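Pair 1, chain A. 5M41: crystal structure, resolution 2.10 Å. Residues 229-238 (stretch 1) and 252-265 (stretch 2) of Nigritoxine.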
# COMPACT_ATOMS: atom_id res chain seq x y z
N GLN A 229 27.73 -4.05 -15.31
CA GLN A 229 26.31 -4.39 -15.25
C GLN A 229 25.57 -3.74 -14.08
O GLN A 229 24.41 -3.40 -14.18
CB GLN A 229 26.14 -5.90 -15.21
CG GLN A 229 26.66 -6.57 -16.47
CD GLN A 229 25.89 -6.11 -17.70
OE1 GLN A 229 24.71 -6.32 -17.79
NE2 GLN A 229 26.56 -5.41 -18.62
N LEU A 230 26.25 -3.52 -12.97
CA LEU A 230 25.55 -3.16 -11.77
C LEU A 230 26.07 -1.84 -11.21
O LEU A 230 27.13 -1.81 -10.59
CB LEU A 230 25.69 -4.30 -10.73
CG LEU A 230 25.08 -5.66 -11.10
CD1 LEU A 230 25.51 -6.73 -10.08
CD2 LEU A 230 23.56 -5.59 -11.18
N GLU A 231 25.32 -0.77 -11.44
CA GLU A 231 25.68 0.55 -10.94
C GLU A 231 25.61 0.59 -9.42
O GLU A 231 24.70 0.03 -8.85
CB GLU A 231 24.71 1.59 -11.51
CG GLU A 231 25.21 3.03 -11.41
CD GLU A 231 24.13 4.05 -11.80
OE1 GLU A 231 24.44 5.27 -11.87
OE2 GLU A 231 22.98 3.65 -12.03
N PHE A 232 26.55 1.26 -8.79
CA PHE A 232 26.54 1.40 -7.35
C PHE A 232 27.36 2.61 -6.92
O PHE A 232 28.47 2.81 -7.40
CB PHE A 232 27.13 0.14 -6.69
CG PHE A 232 27.11 0.19 -5.18
CD1 PHE A 232 25.92 0.02 -4.48
CD2 PHE A 232 28.28 0.41 -4.47
CE1 PHE A 232 25.89 0.07 -3.09
CE2 PHE A 232 28.27 0.47 -3.08
CZ PHE A 232 27.07 0.30 -2.40
N THR A 233 26.81 3.41 -6.00
CA THR A 233 27.54 4.51 -5.39
C THR A 233 27.54 4.35 -3.87
O THR A 233 26.67 3.68 -3.31
CB THR A 233 26.92 5.87 -5.73
OG1 THR A 233 25.57 5.89 -5.25
CG2 THR A 233 26.89 6.09 -7.25
N PHE A 234 28.53 4.98 -3.24
CA PHE A 234 28.67 4.99 -1.79
C PHE A 234 27.90 6.14 -1.11
O PHE A 234 27.75 6.17 0.11
CB PHE A 234 30.17 5.06 -1.41
CG PHE A 234 30.44 4.82 0.06
CD1 PHE A 234 30.21 3.55 0.62
CD2 PHE A 234 30.91 5.85 0.89
CE1 PHE A 234 30.43 3.33 1.98
CE2 PHE A 234 31.13 5.63 2.25
CZ PHE A 234 30.89 4.36 2.80
N GLU A 235 27.41 7.09 -1.89
CA GLU A 235 26.72 8.25 -1.33
C GLU A 235 25.53 7.86 -0.46
O GLU A 235 24.74 6.97 -0.81
CB GLU A 235 26.29 9.21 -2.45
CG GLU A 235 27.48 9.87 -3.12
CD GLU A 235 27.13 10.58 -4.42
OE1 GLU A 235 25.94 10.59 -4.81
OE2 GLU A 235 28.07 11.12 -5.06
N GLY A 236 25.42 8.53 0.69
CA GLY A 236 24.31 8.34 1.62
C GLY A 236 24.57 7.35 2.73
O GLY A 236 23.69 7.13 3.57
N PHE A 237 25.75 6.72 2.74
CA PHE A 237 26.12 5.77 3.80
C PHE A 237 26.31 6.50 5.13
O PHE A 237 26.93 7.56 5.17
CB PHE A 237 27.40 5.03 3.43
CG PHE A 237 27.18 3.67 2.84
CD1 PHE A 237 27.41 2.52 3.60
CD2 PHE A 237 26.77 3.52 1.51
CE1 PHE A 237 27.22 1.25 3.06
CE2 PHE A 237 26.57 2.25 0.96
CZ PHE A 237 26.79 1.12 1.74
N THR A 238 25.75 5.96 6.21
CA THR A 238 25.97 6.51 7.55
C THR A 238 27.20 5.82 8.18
O THR A 238 27.92 5.09 7.50
CB THR A 238 24.71 6.38 8.41
OG1 THR A 238 24.19 5.05 8.30
CG2 THR A 238 23.63 7.36 7.94
N SER A 252 17.90 1.21 3.55
CA SER A 252 19.24 0.79 3.98
C SER A 252 20.26 0.76 2.83
O SER A 252 20.05 0.07 1.83
CB SER A 252 19.17 -0.60 4.58
OG SER A 252 20.47 -1.13 4.74
N HIS A 253 21.37 1.47 2.99
CA HIS A 253 22.39 1.52 1.94
C HIS A 253 23.17 0.23 1.91
O HIS A 253 23.50 -0.30 0.85
CB HIS A 253 23.28 2.76 2.13
CG HIS A 253 22.54 4.06 1.88
ND1 HIS A 253 22.51 4.67 0.66
CD2 HIS A 253 21.72 4.82 2.71
CE1 HIS A 253 21.73 5.77 0.72
NE2 HIS A 253 21.26 5.88 1.98
N LEU A 254 23.40 -0.31 3.09
CA LEU A 254 24.07 -1.59 3.20
C LEU A 254 23.19 -2.74 2.67
O LEU A 254 23.69 -3.64 1.99
CB LEU A 254 24.49 -1.82 4.65
CG LEU A 254 25.20 -3.11 5.03
CD1 LEU A 254 26.50 -3.23 4.22
CD2 LEU A 254 25.48 -3.15 6.52
N ALA A 255 21.89 -2.73 2.95
CA ALA A 255 21.01 -3.71 2.29
C ALA A 255 21.09 -3.60 0.75
O ALA A 255 21.08 -4.62 0.01
CB ALA A 255 19.57 -3.57 2.76
N LYS A 256 21.15 -2.38 0.24
CA LYS A 256 21.34 -2.20 -1.22
C LYS A 256 22.65 -2.86 -1.68
O LYS A 256 22.69 -3.53 -2.70
CB LYS A 256 21.29 -0.72 -1.62
CG LYS A 256 21.40 -0.49 -3.14
CD LYS A 256 21.35 0.99 -3.54
CE LYS A 256 22.57 1.74 -3.04
NZ LYS A 256 22.38 3.22 -2.99
N TYR A 257 23.72 -2.71 -0.90
CA TYR A 257 24.99 -3.32 -1.27
C TYR A 257 24.91 -4.87 -1.24
O TYR A 257 25.34 -5.54 -2.19
CB TYR A 257 26.15 -2.82 -0.39
CG TYR A 257 27.49 -3.40 -0.83
CD1 TYR A 257 27.87 -3.37 -2.18
CD2 TYR A 257 28.38 -3.99 0.10
CE1 TYR A 257 29.09 -3.90 -2.60
CE2 TYR A 257 29.60 -4.53 -0.32
CZ TYR A 257 29.94 -4.47 -1.67
OH TYR A 257 31.13 -5.00 -2.12
N PHE A 258 24.34 -5.42 -0.18
CA PHE A 258 24.14 -6.85 -0.15
C PHE A 258 23.30 -7.34 -1.32
O PHE A 258 23.62 -8.35 -1.91
CB PHE A 258 23.49 -7.27 1.16
CG PHE A 258 24.47 -7.49 2.28
CD1 PHE A 258 25.43 -8.51 2.20
CD2 PHE A 258 24.45 -6.67 3.41
CE1 PHE A 258 26.33 -8.72 3.25
CE2 PHE A 258 25.33 -6.88 4.46
CZ PHE A 258 26.28 -7.91 4.39
N ASP A 259 22.23 -6.60 -1.66
CA ASP A 259 21.38 -6.98 -2.80
C ASP A 259 22.22 -7.00 -4.10
O ASP A 259 22.03 -7.86 -4.96
CB ASP A 259 20.25 -5.96 -2.99
CG ASP A 259 19.17 -6.03 -1.91
OD1 ASP A 259 19.16 -6.98 -1.09
OD2 ASP A 259 18.33 -5.08 -1.88
N LEU A 260 23.09 -6.01 -4.25
CA LEU A 260 23.96 -5.94 -5.43
C LEU A 260 24.90 -7.15 -5.51
O LEU A 260 25.11 -7.71 -6.60
CB LEU A 260 24.76 -4.63 -5.42
CG LEU A 260 25.72 -4.51 -6.64
CD1 LEU A 260 25.80 -3.10 -7.15
CD2 LEU A 260 27.11 -5.04 -6.31
N LEU A 261 25.49 -7.53 -4.38
CA LEU A 261 26.39 -8.69 -4.34
C LEU A 261 25.66 -9.98 -4.72
O LEU A 261 26.23 -10.84 -5.38
CB LEU A 261 27.04 -8.86 -2.97
CG LEU A 261 28.07 -7.78 -2.55
CD1 LEU A 261 28.47 -7.98 -1.10
CD2 LEU A 261 29.31 -7.88 -3.44
N VAL A 262 24.41 -10.11 -4.28
CA VAL A 262 23.60 -11.26 -4.71
C VAL A 262 23.35 -11.18 -6.23
O VAL A 262 23.52 -12.17 -6.94
CB VAL A 262 22.27 -11.36 -3.92
CG1 VAL A 262 21.37 -12.47 -4.49
CG2 VAL A 262 22.55 -11.63 -2.43
N ALA A 263 22.96 -10.00 -6.73
CA ALA A 263 22.74 -9.86 -8.19
C ALA A 263 24.01 -10.12 -8.98
O ALA A 263 23.93 -10.60 -10.10
CB ALA A 263 22.16 -8.49 -8.56
N SER A 264 25.18 -9.84 -8.40
CA SER A 264 26.42 -10.03 -9.14
C SER A 264 26.67 -11.51 -9.43
O SER A 264 27.29 -11.83 -10.43
CB SER A 264 27.64 -9.44 -8.41
OG SER A 264 28.00 -10.28 -7.32
N THR A 265 26.20 -12.39 -8.56
CA THR A 265 26.44 -13.82 -8.74
C THR A 265 25.18 -14.59 -9.18
O THR A 265 25.18 -15.81 -9.19
CB THR A 265 27.10 -14.46 -7.49
OG1 THR A 265 26.27 -14.24 -6.35
CG2 THR A 265 28.48 -13.83 -7.21
O HOH W 1 23.96 2.94 -5.75

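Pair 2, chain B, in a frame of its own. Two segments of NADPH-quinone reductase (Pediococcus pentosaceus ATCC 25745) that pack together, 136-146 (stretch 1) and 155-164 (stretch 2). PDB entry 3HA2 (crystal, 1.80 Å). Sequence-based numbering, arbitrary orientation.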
# COMPACT_ATOMS: atom_id res chain seq x y z
N TYR B 136 6.75 -0.14 -16.88
CA TYR B 136 7.32 0.10 -15.55
C TYR B 136 8.82 0.35 -15.66
O TYR B 136 9.57 -0.49 -16.19
CB TYR B 136 7.08 -1.14 -14.70
CG TYR B 136 7.29 -1.01 -13.23
CD1 TYR B 136 6.50 -0.12 -12.47
CD2 TYR B 136 8.22 -1.80 -12.56
CE1 TYR B 136 6.64 -0.02 -11.09
CE2 TYR B 136 8.37 -1.71 -11.15
CZ TYR B 136 7.57 -0.81 -10.44
OH TYR B 136 7.67 -0.72 -9.09
N LEU B 137 9.23 1.53 -15.20
CA LEU B 137 10.65 1.91 -15.17
C LEU B 137 11.36 1.34 -13.96
O LEU B 137 10.71 1.01 -12.96
CB LEU B 137 10.78 3.44 -15.13
CG LEU B 137 10.17 4.27 -16.26
CD1 LEU B 137 10.22 5.76 -15.91
CD2 LEU B 137 10.86 4.02 -17.59
N PRO B 138 12.70 1.21 -14.02
CA PRO B 138 13.40 0.85 -12.79
C PRO B 138 13.06 1.92 -11.76
O PRO B 138 12.89 3.07 -12.12
CB PRO B 138 14.88 0.94 -13.18
CG PRO B 138 14.90 0.79 -14.62
CD PRO B 138 13.64 1.42 -15.13
N ILE B 139 12.96 1.52 -10.50
CA ILE B 139 12.63 2.42 -9.38
C ILE B 139 13.81 3.31 -9.01
O ILE B 139 14.94 2.85 -8.97
CB ILE B 139 12.26 1.57 -8.16
CG1 ILE B 139 11.07 0.65 -8.51
CG2 ILE B 139 11.99 2.44 -6.91
CD1 ILE B 139 11.00 -0.63 -7.68
N LEU B 140 13.55 4.59 -8.73
CA LEU B 140 14.61 5.47 -8.21
C LEU B 140 14.45 5.50 -6.69
O LEU B 140 13.59 6.21 -6.18
CB LEU B 140 14.56 6.88 -8.83
CG LEU B 140 15.67 7.83 -8.34
CD1 LEU B 140 17.03 7.21 -8.55
CD2 LEU B 140 15.58 9.14 -9.09
N ALA B 141 15.26 4.72 -5.98
CA ALA B 141 15.20 4.70 -4.50
C ALA B 141 16.17 5.74 -3.94
O ALA B 141 17.32 5.83 -4.39
CB ALA B 141 15.50 3.29 -3.95
N VAL B 142 15.67 6.53 -2.99
CA VAL B 142 16.43 7.65 -2.43
C VAL B 142 16.55 7.39 -0.93
O VAL B 142 15.60 7.59 -0.18
CB VAL B 142 15.70 8.99 -2.70
CG1 VAL B 142 16.43 10.17 -2.08
CG2 VAL B 142 15.52 9.21 -4.22
N HIS B 143 17.74 6.98 -0.50
CA HIS B 143 17.96 6.56 0.88
C HIS B 143 18.75 7.60 1.68
O HIS B 143 19.89 7.89 1.36
CB HIS B 143 18.69 5.22 0.91
CG HIS B 143 17.92 4.09 0.33
ND1 HIS B 143 18.26 3.50 -0.88
CD2 HIS B 143 16.85 3.40 0.79
CE1 HIS B 143 17.42 2.51 -1.13
NE2 HIS B 143 16.57 2.42 -0.13
N GLN B 144 18.10 8.16 2.70
CA GLN B 144 18.74 9.11 3.66
C GLN B 144 19.27 10.36 2.95
O GLN B 144 20.39 10.82 3.23
CB GLN B 144 19.82 8.42 4.49
CG GLN B 144 19.27 7.26 5.34
CD GLN B 144 20.33 6.55 6.18
OE1 GLN B 144 21.49 6.45 5.80
NE2 GLN B 144 19.92 6.07 7.35
N PHE B 145 18.46 10.92 2.06
CA PHE B 145 18.91 12.01 1.22
C PHE B 145 19.57 13.14 2.01
O PHE B 145 20.62 13.64 1.61
CB PHE B 145 17.79 12.60 0.38
CG PHE B 145 18.23 13.74 -0.48
CD1 PHE B 145 18.83 13.51 -1.72
CD2 PHE B 145 18.10 15.05 -0.03
CE1 PHE B 145 19.26 14.58 -2.51
CE2 PHE B 145 18.55 16.12 -0.81
CZ PHE B 145 19.13 15.87 -2.06
N LEU B 146 18.94 13.53 3.11
CA LEU B 146 19.44 14.69 3.87
C LEU B 146 20.76 14.43 4.58
O LEU B 146 21.44 15.38 4.96
CB LEU B 146 18.40 15.18 4.90
CG LEU B 146 17.16 15.89 4.36
CD1 LEU B 146 16.22 16.18 5.52
CD2 LEU B 146 17.53 17.18 3.61
N ARG B 155 24.86 14.25 -7.07
CA ARG B 155 24.81 13.12 -8.02
C ARG B 155 23.43 12.50 -8.11
O ARG B 155 22.95 12.14 -9.19
CB ARG B 155 25.83 12.03 -7.66
CG ARG B 155 27.28 12.41 -7.92
CD ARG B 155 28.21 11.20 -7.81
NE ARG B 155 28.33 10.72 -6.43
CZ ARG B 155 29.22 11.16 -5.54
NH1 ARG B 155 30.11 12.09 -5.88
NH2 ARG B 155 29.24 10.66 -4.31
N LEU B 156 22.79 12.35 -6.96
CA LEU B 156 21.47 11.75 -6.92
C LEU B 156 20.48 12.67 -7.65
O LEU B 156 19.60 12.21 -8.38
CB LEU B 156 21.07 11.50 -5.46
CG LEU B 156 19.76 10.78 -5.17
CD1 LEU B 156 19.88 10.10 -3.82
CD2 LEU B 156 18.57 11.73 -5.22
N LEU B 157 20.66 13.98 -7.47
CA LEU B 157 19.79 14.96 -8.13
C LEU B 157 19.91 14.97 -9.66
O LEU B 157 18.92 15.14 -10.35
CB LEU B 157 19.93 16.37 -7.51
CG LEU B 157 19.37 16.49 -6.08
CD1 LEU B 157 19.78 17.80 -5.42
CD2 LEU B 157 17.84 16.29 -6.03
N VAL B 158 21.12 14.74 -10.18
CA VAL B 158 21.35 14.50 -11.62
C VAL B 158 20.65 13.23 -12.13
O VAL B 158 20.07 13.22 -13.22
CB VAL B 158 22.87 14.43 -11.94
CG1 VAL B 158 23.11 14.06 -13.39
CG2 VAL B 158 23.55 15.76 -11.63
N ALA B 159 20.72 12.15 -11.35
CA ALA B 159 20.01 10.91 -11.68
C ALA B 159 18.51 11.19 -11.73
O ALA B 159 17.80 10.69 -12.60
CB ALA B 159 20.33 9.80 -10.67
N TYR B 160 18.04 12.00 -10.79
CA TYR B 160 16.63 12.40 -10.72
C TYR B 160 16.19 13.19 -11.96
O TYR B 160 15.14 12.92 -12.56
CB TYR B 160 16.40 13.21 -9.44
CG TYR B 160 14.99 13.74 -9.27
CD1 TYR B 160 13.92 12.87 -8.99
CD2 TYR B 160 14.72 15.11 -9.36
CE1 TYR B 160 12.62 13.37 -8.82
CE2 TYR B 160 13.43 15.61 -9.20
CZ TYR B 160 12.38 14.74 -8.92
OH TYR B 160 11.11 15.24 -8.73
N GLN B 161 17.03 14.14 -12.38
CA GLN B 161 16.79 14.90 -13.61
C GLN B 161 16.68 13.99 -14.83
O GLN B 161 15.79 14.16 -15.65
CB GLN B 161 17.89 15.93 -13.85
CG GLN B 161 17.87 17.10 -12.89
CD GLN B 161 19.08 18.00 -13.07
OE1 GLN B 161 20.13 17.56 -13.56
NE2 GLN B 161 18.94 19.27 -12.67
N GLN B 162 17.60 13.03 -14.95
CA GLN B 162 17.57 12.04 -16.03
C GLN B 162 16.31 11.18 -15.97
O GLN B 162 15.66 10.92 -16.99
CB GLN B 162 18.80 11.14 -15.96
CG GLN B 162 20.10 11.89 -16.25
CD GLN B 162 20.07 12.55 -17.61
OE1 GLN B 162 19.97 11.87 -18.64
NE2 GLN B 162 20.13 13.88 -17.64
N TYR B 163 15.96 10.78 -14.74
CA TYR B 163 14.78 9.96 -14.49
C TYR B 163 13.52 10.64 -15.00
O TYR B 163 12.67 10.01 -15.62
CB TYR B 163 14.68 9.63 -13.00
CG TYR B 163 13.78 8.44 -12.68
CD1 TYR B 163 14.15 7.14 -13.05
CD2 TYR B 163 12.56 8.62 -12.01
CE1 TYR B 163 13.33 6.04 -12.76
CE2 TYR B 163 11.73 7.51 -11.71
CZ TYR B 163 12.13 6.23 -12.09
OH TYR B 163 11.31 5.15 -11.81
N ALA B 164 13.43 11.95 -14.78
CA ALA B 164 12.29 12.76 -15.20
C ALA B 164 12.29 13.14 -16.68
O ALA B 164 11.23 13.42 -17.23
CB ALA B 164 12.20 14.02 -14.34
O HOH W 2 9.47 2.61 -11.19

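Both pairs set an extended segment against a helix. In pair 2 the segment includes strand 140-143, and its N-to-C direction runs at 157° to that of the helix, so the two are nearly antiparallel. The axes come within 10.3 Å. In pair 1 the segment is strand only at 229-230 and continues as loop, yet the backbone path is much the same. Fourteen central residues superpose with an RMSD of 1.0 Å. The buried surface is 581 Å² in pair 1 and 489 Å² in pair 2.

Phe232(A) matches Leu140(B), and both point toward the helix. The phenylalanine ring reaches Tyr257(A), with Phe232(A) CZ 3.8 Å from Tyr257(A) CD1. The two rings are oblique, their planes at 37°. Phe232(A) CE1 also lies 3.7 Å from Lys256(A) CE. Leu140(B) is smaller but covers similar ground. Its CD2 is 3.8 Å from Tyr160(B) CA. Leu140(B) CD2 lies at the edge of the Tyr160(B) ring, 4.1 Å from Tyr160(B) CD1.

The helix carries a tyrosine at the same position in both pairs: Tyr257(A) matches Tyr160(B). Both have chi1 in t. The CA-to-CB bond points toward the segment in pair 1 and sideways in pair 2.

Leu260(A) matches Tyr163(B), and here an aliphatic side chain is matched by one with a hydroxyl. The side chain of Leu260(A) packs against apolar side chains and also comes near a backbone oxygen: its CD1 is 3.7 Å from Glu231(A) O. Leu260(A) CD1 is 3.5 Å from Phe232(A) CB and 3.8 Å from Leu230(A) CB. Tyr163(B) offers a ring face to the matched leucine: Leu140(B) CB sits 3.9 Å from the ring centroid, 4° off the normal. Its hydroxyl reaches further and donates a hydrogen bond, Tyr163(B) OH to Pro138(B) O, at 2.6 Å. Water 2 donates to Tyr163(B) OH at 3.2 Å and to Leu137(B) O at 2.7 Å. Pair 1 has no direct hydrogen bond across the stretches. Its water 1 accepts from Thr233(A) N at 2.9 Å and, weakly, from Lys256(A) NZ at 3.2 Å.

His253(A) matches Leu156(B), again both toward. Gly236(A) CA packs over the face of the imidazole, 4.1 Å from its centroid. A CB on Gly236(A) would come within 2.5 Å of His253(A) CE1, and the backbone angles there also call for glycine. His253(A) CB in turn lies over the face of Phe237(A), 3.7 Å from that centroid. Leu156(B) fills its site with methyl groups: CD1 is 3.9 Å from Val142(B) CG1, and CD2 is 3.9 Å from Phe145(B) CD1. Val142(B) points toward the helix, whereas its match Phe234(A) points away and makes no contact.

Leu254(A) matches Leu157(B). Both leave the helix sideways, and both meet a phenylalanine. Phe237(A) CE1 is 4.4 Å from Leu254(A) CB, while Phe145(B) CZ is 3.9 Å from Leu157(B) CD1. The two phenylalanines are not matched positions. Lys256(A) matches Ala159(B), both toward; the alanine contributes little, with Ala159(B) O 4.4 Å from Leu140(B) CD2.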